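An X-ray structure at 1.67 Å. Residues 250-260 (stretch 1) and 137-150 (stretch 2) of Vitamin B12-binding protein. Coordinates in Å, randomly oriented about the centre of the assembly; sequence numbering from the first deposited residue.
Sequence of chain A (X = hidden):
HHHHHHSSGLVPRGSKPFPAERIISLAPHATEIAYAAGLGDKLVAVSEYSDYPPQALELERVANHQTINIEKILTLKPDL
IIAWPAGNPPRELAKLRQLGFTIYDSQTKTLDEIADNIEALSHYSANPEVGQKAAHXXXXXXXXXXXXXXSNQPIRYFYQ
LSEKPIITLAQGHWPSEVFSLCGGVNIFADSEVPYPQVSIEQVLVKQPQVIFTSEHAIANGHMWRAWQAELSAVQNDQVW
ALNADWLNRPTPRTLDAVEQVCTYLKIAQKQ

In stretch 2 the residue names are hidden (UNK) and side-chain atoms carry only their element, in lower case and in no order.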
# COMPACT_ATOMS: atom_id res chain seq x y z
N PRO A 250 -0.06 2.82 0.84
CA PRO A 250 0.42 4.02 0.15
C PRO A 250 0.74 5.16 1.11
O PRO A 250 -0.16 5.79 1.67
CB PRO A 250 -0.74 4.39 -0.79
CG PRO A 250 -1.62 3.22 -0.80
CD PRO A 250 -1.46 2.51 0.49
N THR A 251 2.05 5.37 1.34
CA THR A 251 2.55 6.22 2.41
C THR A 251 3.87 6.82 1.95
O THR A 251 4.38 6.45 0.89
CB THR A 251 2.86 5.45 3.70
OG1 THR A 251 4.02 4.67 3.44
CG2 THR A 251 1.75 4.48 4.07
N PRO A 252 4.46 7.72 2.72
CA PRO A 252 5.84 8.12 2.39
C PRO A 252 6.81 6.97 2.29
O PRO A 252 7.75 7.06 1.47
CB PRO A 252 6.19 9.05 3.56
CG PRO A 252 4.81 9.63 3.94
CD PRO A 252 3.92 8.45 3.87
N ARG A 253 6.62 5.90 3.06
CA ARG A 253 7.53 4.77 2.97
C ARG A 253 7.38 4.01 1.67
O ARG A 253 8.25 3.21 1.32
CB ARG A 253 7.37 3.88 4.21
CG ARG A 253 7.59 4.61 5.49
CD ARG A 253 7.81 3.67 6.65
NE ARG A 253 6.60 2.95 6.99
CZ ARG A 253 6.52 1.82 7.68
NH1 ARG A 253 7.61 1.15 8.04
NH2 ARG A 253 5.31 1.30 7.95
N THR A 254 6.32 4.24 0.90
CA THR A 254 6.24 3.60 -0.40
C THR A 254 7.41 4.01 -1.28
O THR A 254 7.81 3.24 -2.13
CB THR A 254 4.90 3.93 -1.07
OG1 THR A 254 3.84 3.62 -0.15
CG2 THR A 254 4.69 3.14 -2.37
N LEU A 255 8.03 5.17 -1.06
CA LEU A 255 9.20 5.47 -1.87
C LEU A 255 10.38 4.56 -1.54
O LEU A 255 11.19 4.29 -2.43
CB LEU A 255 9.56 6.93 -1.73
CG LEU A 255 8.41 7.83 -2.22
CD1 LEU A 255 8.88 9.29 -2.17
CD2 LEU A 255 7.87 7.48 -3.60
N ASP A 256 10.46 3.98 -0.33
CA ASP A 256 11.42 2.89 -0.11
C ASP A 256 11.00 1.62 -0.84
O ASP A 256 11.84 0.87 -1.33
CB ASP A 256 11.59 2.59 1.39
CG ASP A 256 12.46 3.65 2.11
OD1 ASP A 256 13.34 4.25 1.47
OD2 ASP A 256 12.24 3.91 3.29
N ALA A 257 9.70 1.34 -0.94
CA ALA A 257 9.30 0.23 -1.79
C ALA A 257 9.66 0.48 -3.25
O ALA A 257 10.02 -0.46 -3.96
CB ALA A 257 7.80 -0.02 -1.68
N VAL A 258 9.46 1.71 -3.74
CA VAL A 258 9.90 2.05 -5.09
C VAL A 258 11.37 1.73 -5.26
O VAL A 258 11.77 1.05 -6.21
CB VAL A 258 9.59 3.51 -5.43
CG1 VAL A 258 10.29 3.92 -6.71
CG2 VAL A 258 8.07 3.68 -5.58
N GLU A 259 12.20 2.19 -4.35
CA GLU A 259 13.63 1.87 -4.45
C GLU A 259 13.86 0.35 -4.46
O GLU A 259 14.68 -0.17 -5.24
CB GLU A 259 14.37 2.58 -3.29
CG GLU A 259 15.70 3.11 -3.62
CD GLU A 259 16.28 3.93 -2.48
OE1 GLU A 259 15.80 5.07 -2.23
OE2 GLU A 259 17.26 3.43 -1.85
N GLN A 260 13.19 -0.38 -3.57
CA GLN A 260 13.44 -1.82 -3.44
C GLN A 260 13.03 -2.54 -4.71
O GLN A 260 13.78 -3.34 -5.27
CB GLN A 260 12.69 -2.39 -2.23
CG GLN A 260 12.99 -3.85 -1.94
CD GLN A 260 12.25 -4.40 -0.76
OE1 GLN A 260 11.05 -4.20 -0.60
NE2 GLN A 260 12.97 -5.13 0.08
N UNK A 137 8.28 17.21 -0.10
CA UNK A 137 9.44 16.32 -0.07
C UNK A 137 9.13 15.03 -0.81
O UNK A 137 9.96 14.52 -1.57
c UNK A 137 10.47 17.26 2.08
c UNK A 137 9.86 16.04 1.37
o UNK A 137 10.49 17.29 3.32
o UNK A 137 10.91 18.19 1.39
N UNK A 138 7.95 14.47 -0.57
CA UNK A 138 7.52 13.26 -1.30
C UNK A 138 7.58 13.48 -2.80
O UNK A 138 8.07 12.63 -3.54
c UNK A 138 5.16 11.53 -2.79
c UNK A 138 5.68 10.37 -0.78
c UNK A 138 4.75 10.34 -3.37
c UNK A 138 5.28 9.18 -1.35
c UNK A 138 5.63 11.57 -1.51
c UNK A 138 6.08 12.86 -0.90
c UNK A 138 4.83 9.15 -2.65
N UNK A 139 7.01 14.59 -3.27
CA UNK A 139 6.99 14.85 -4.70
C UNK A 139 8.40 14.94 -5.27
O UNK A 139 8.67 14.43 -6.37
n UNK A 139 2.42 16.80 -5.13
c UNK A 139 4.72 15.99 -4.67
c UNK A 139 3.85 17.09 -5.30
c UNK A 139 6.21 16.14 -4.96
n UNK A 139 0.32 17.06 -4.23
n UNK A 139 2.03 18.41 -3.51
c UNK A 139 1.60 17.41 -4.28
N UNK A 140 9.30 15.60 -4.55
CA UNK A 140 10.66 15.73 -5.06
C UNK A 140 11.36 14.38 -5.10
O UNK A 140 11.96 14.01 -6.11
n UNK A 140 11.79 18.33 -6.58
c UNK A 140 11.46 16.73 -4.23
c UNK A 140 12.84 17.00 -4.85
o UNK A 140 13.45 16.91 -7.19
c UNK A 140 12.73 17.42 -6.31
N UNK A 141 11.23 13.58 -4.03
CA UNK A 141 11.86 12.25 -4.06
C UNK A 141 11.23 11.38 -5.14
O UNK A 141 11.92 10.60 -5.81
c UNK A 141 11.77 11.58 -2.69
c UNK A 141 12.48 9.62 -1.27
n UNK A 141 12.13 7.50 0.64
c UNK A 141 12.48 10.24 -2.65
c UNK A 141 12.94 7.34 -0.40
n UNK A 141 13.12 8.30 -1.31
n UNK A 141 13.54 6.18 -0.54
N UNK A 142 9.91 11.50 -5.35
CA UNK A 142 9.28 10.71 -6.39
C UNK A 142 9.82 11.09 -7.75
O UNK A 142 10.04 10.23 -8.60
c UNK A 142 7.75 10.90 -6.35
c UNK A 142 6.96 10.20 -7.47
c UNK A 142 5.47 10.45 -7.25
c UNK A 142 7.16 8.72 -7.53
N UNK A 143 10.05 12.39 -7.94
CA UNK A 143 10.68 12.87 -9.16
C UNK A 143 12.09 12.30 -9.30
O UNK A 143 12.48 11.84 -10.39
o UNK A 143 9.86 14.43 -11.84
n UNK A 143 11.95 14.76 -12.59
c UNK A 143 11.53 15.06 -10.24
c UNK A 143 11.04 14.72 -11.62
c UNK A 143 10.72 14.40 -9.13
N UNK A 144 12.85 12.31 -8.22
CA UNK A 144 14.19 11.75 -8.27
C UNK A 144 14.14 10.29 -8.67
O UNK A 144 14.92 9.83 -9.51
o UNK A 144 15.23 14.21 -7.49
c UNK A 144 14.88 11.91 -6.92
o UNK A 144 15.35 13.64 -5.36
c UNK A 144 15.18 13.36 -6.57
N UNK A 145 13.22 9.52 -8.07
CA UNK A 145 13.16 8.10 -8.38
C UNK A 145 12.74 7.86 -9.83
O UNK A 145 13.27 6.95 -10.48
c UNK A 145 11.50 6.95 -5.07
c UNK A 145 12.68 7.32 -5.99
c UNK A 145 12.20 7.40 -7.43
c UNK A 145 13.82 6.30 -5.87
N UNK A 146 11.78 8.63 -10.34
CA UNK A 146 11.36 8.44 -11.72
C UNK A 146 12.55 8.66 -12.65
O UNK A 146 12.80 7.87 -13.56
n UNK A 146 6.43 9.40 -11.41
c UNK A 146 5.36 10.03 -10.94
c UNK A 146 8.86 9.02 -11.38
c UNK A 146 7.73 10.02 -11.66
n UNK A 146 5.40 11.33 -10.70
c UNK A 146 10.20 9.39 -12.05
n UNK A 146 4.24 9.35 -10.74
N UNK A 147 13.33 9.71 -12.39
CA UNK A 147 14.53 9.96 -13.20
C UNK A 147 15.50 8.80 -13.07
O UNK A 147 15.99 8.26 -14.07
c UNK A 147 16.47 11.52 -13.54
c UNK A 147 15.18 11.27 -12.75
o UNK A 147 14.26 12.37 -12.94
N UNK A 148 15.78 8.38 -11.84
CA UNK A 148 16.85 7.42 -11.60
C UNK A 148 16.57 6.06 -12.22
O UNK A 148 17.51 5.36 -12.62
c UNK A 148 18.38 6.24 -8.20
n UNK A 148 19.08 5.22 -7.72
o UNK A 148 17.92 7.12 -7.47
c UNK A 148 17.08 7.28 -10.09
c UNK A 148 18.15 6.26 -9.70
N UNK A 149 15.31 5.65 -12.28
CA UNK A 149 14.97 4.28 -12.68
C UNK A 149 14.28 4.24 -14.04
O UNK A 149 13.53 3.31 -14.35
c UNK A 149 15.49 3.69 -8.09
c UNK A 149 16.54 2.79 -8.20
o UNK A 149 17.33 2.53 -7.11
c UNK A 149 14.93 3.30 -10.40
c UNK A 149 14.11 3.60 -11.61
c UNK A 149 14.70 3.95 -9.19
c UNK A 149 16.00 2.43 -10.49
c UNK A 149 16.80 2.16 -9.39
N UNK A 150 14.55 5.26 -14.86
CA UNK A 150 14.00 5.28 -16.21
C UNK A 150 14.61 4.18 -17.06
O UNK A 150 13.90 3.45 -17.77
c UNK A 150 14.25 6.66 -16.82
O HOH W 1 9.52 9.18 1.63
O HOH W 2 11.64 6.74 3.58
O HOH W 3 15.46 7.75 -3.40

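Position 137 carries two carbons, the second bearing two oxygens, and touches nothing on stretch 1; it is Asp 137. Position 138 has one carbon followed by a ring of six carbons. The ring lies under the CD1 methyl of Leu 255, with CD1 3.8 Å from its centroid and close to its normal, while Thr 251 O and Pro 252 CA approach its edge. It is Phe 138. Position 139 shows three carbons, a nitrogen and a carbon with two more nitrogens, pointing away from stretch 1: Arg 139. Position 140 has three carbons, the third with one oxygen and one nitrogen, and also points away, as Gln 140.

Position 141 repeats the guanidinium pattern, but its chain is directed toward stretch 1 and fully extended. One terminal nitrogen meets the carboxylates of Asp 256 and Glu 259; the atom pattern makes this Arg 141. Position 142 has four carbons forked at the second, one branch end 4.2 Å from Leu 255 CD2; it is Leu 142, and that end is CD1. Position 143, three carbons ending in one oxygen and one nitrogen, is Gln 143, and position 144, two carbons with two terminal oxygens, is Asp 144; both are out of reach.

Position 145 is again four carbons forked at the second, now pointing toward stretch 1 and packing on Leu 255 and Val 258: Leu 145, whose CD1 lies 3.7 Å from Val 258 CG1. Position 146, a third guanidinium chain, makes no contact and is Arg 146. Position 147 has one carbon bearing an oxygen and a carbon, hence Thr 147. Position 148, another amide after three carbons, is Gln 148. Neither touches stretch 1. At 149 one carbon leads to a six-carbon ring bearing an oxygen, near Glu 259: Tyr 149, the first residue to leave helical geometry. Position 150, a single carbon without contact, is Ala 150.

The two helices run nearly parallel, 7° apart, with axes 10.7 Å apart at closest approach. Leu 255 is the knob, seated among Phe 138, Arg 141, Leu 142 and Leu 145. Arg 141 lines this apolar pocket with one guanidinium face, over which Leu 255 CB lies, and spends its edge on charge: NH2 donates to Asp 256 OD1 at 2.8 Å and to Glu 259 OE1 at 3.0 Å, both salt bridges. Three waters extend this network, linking Arg 141 to Pro 252 O, Glu 259 OE1 and, through a weak bond from NH1, Asp 256 OD2.

Stretch 2 (137-150) DFRQRLQDLRTQYA
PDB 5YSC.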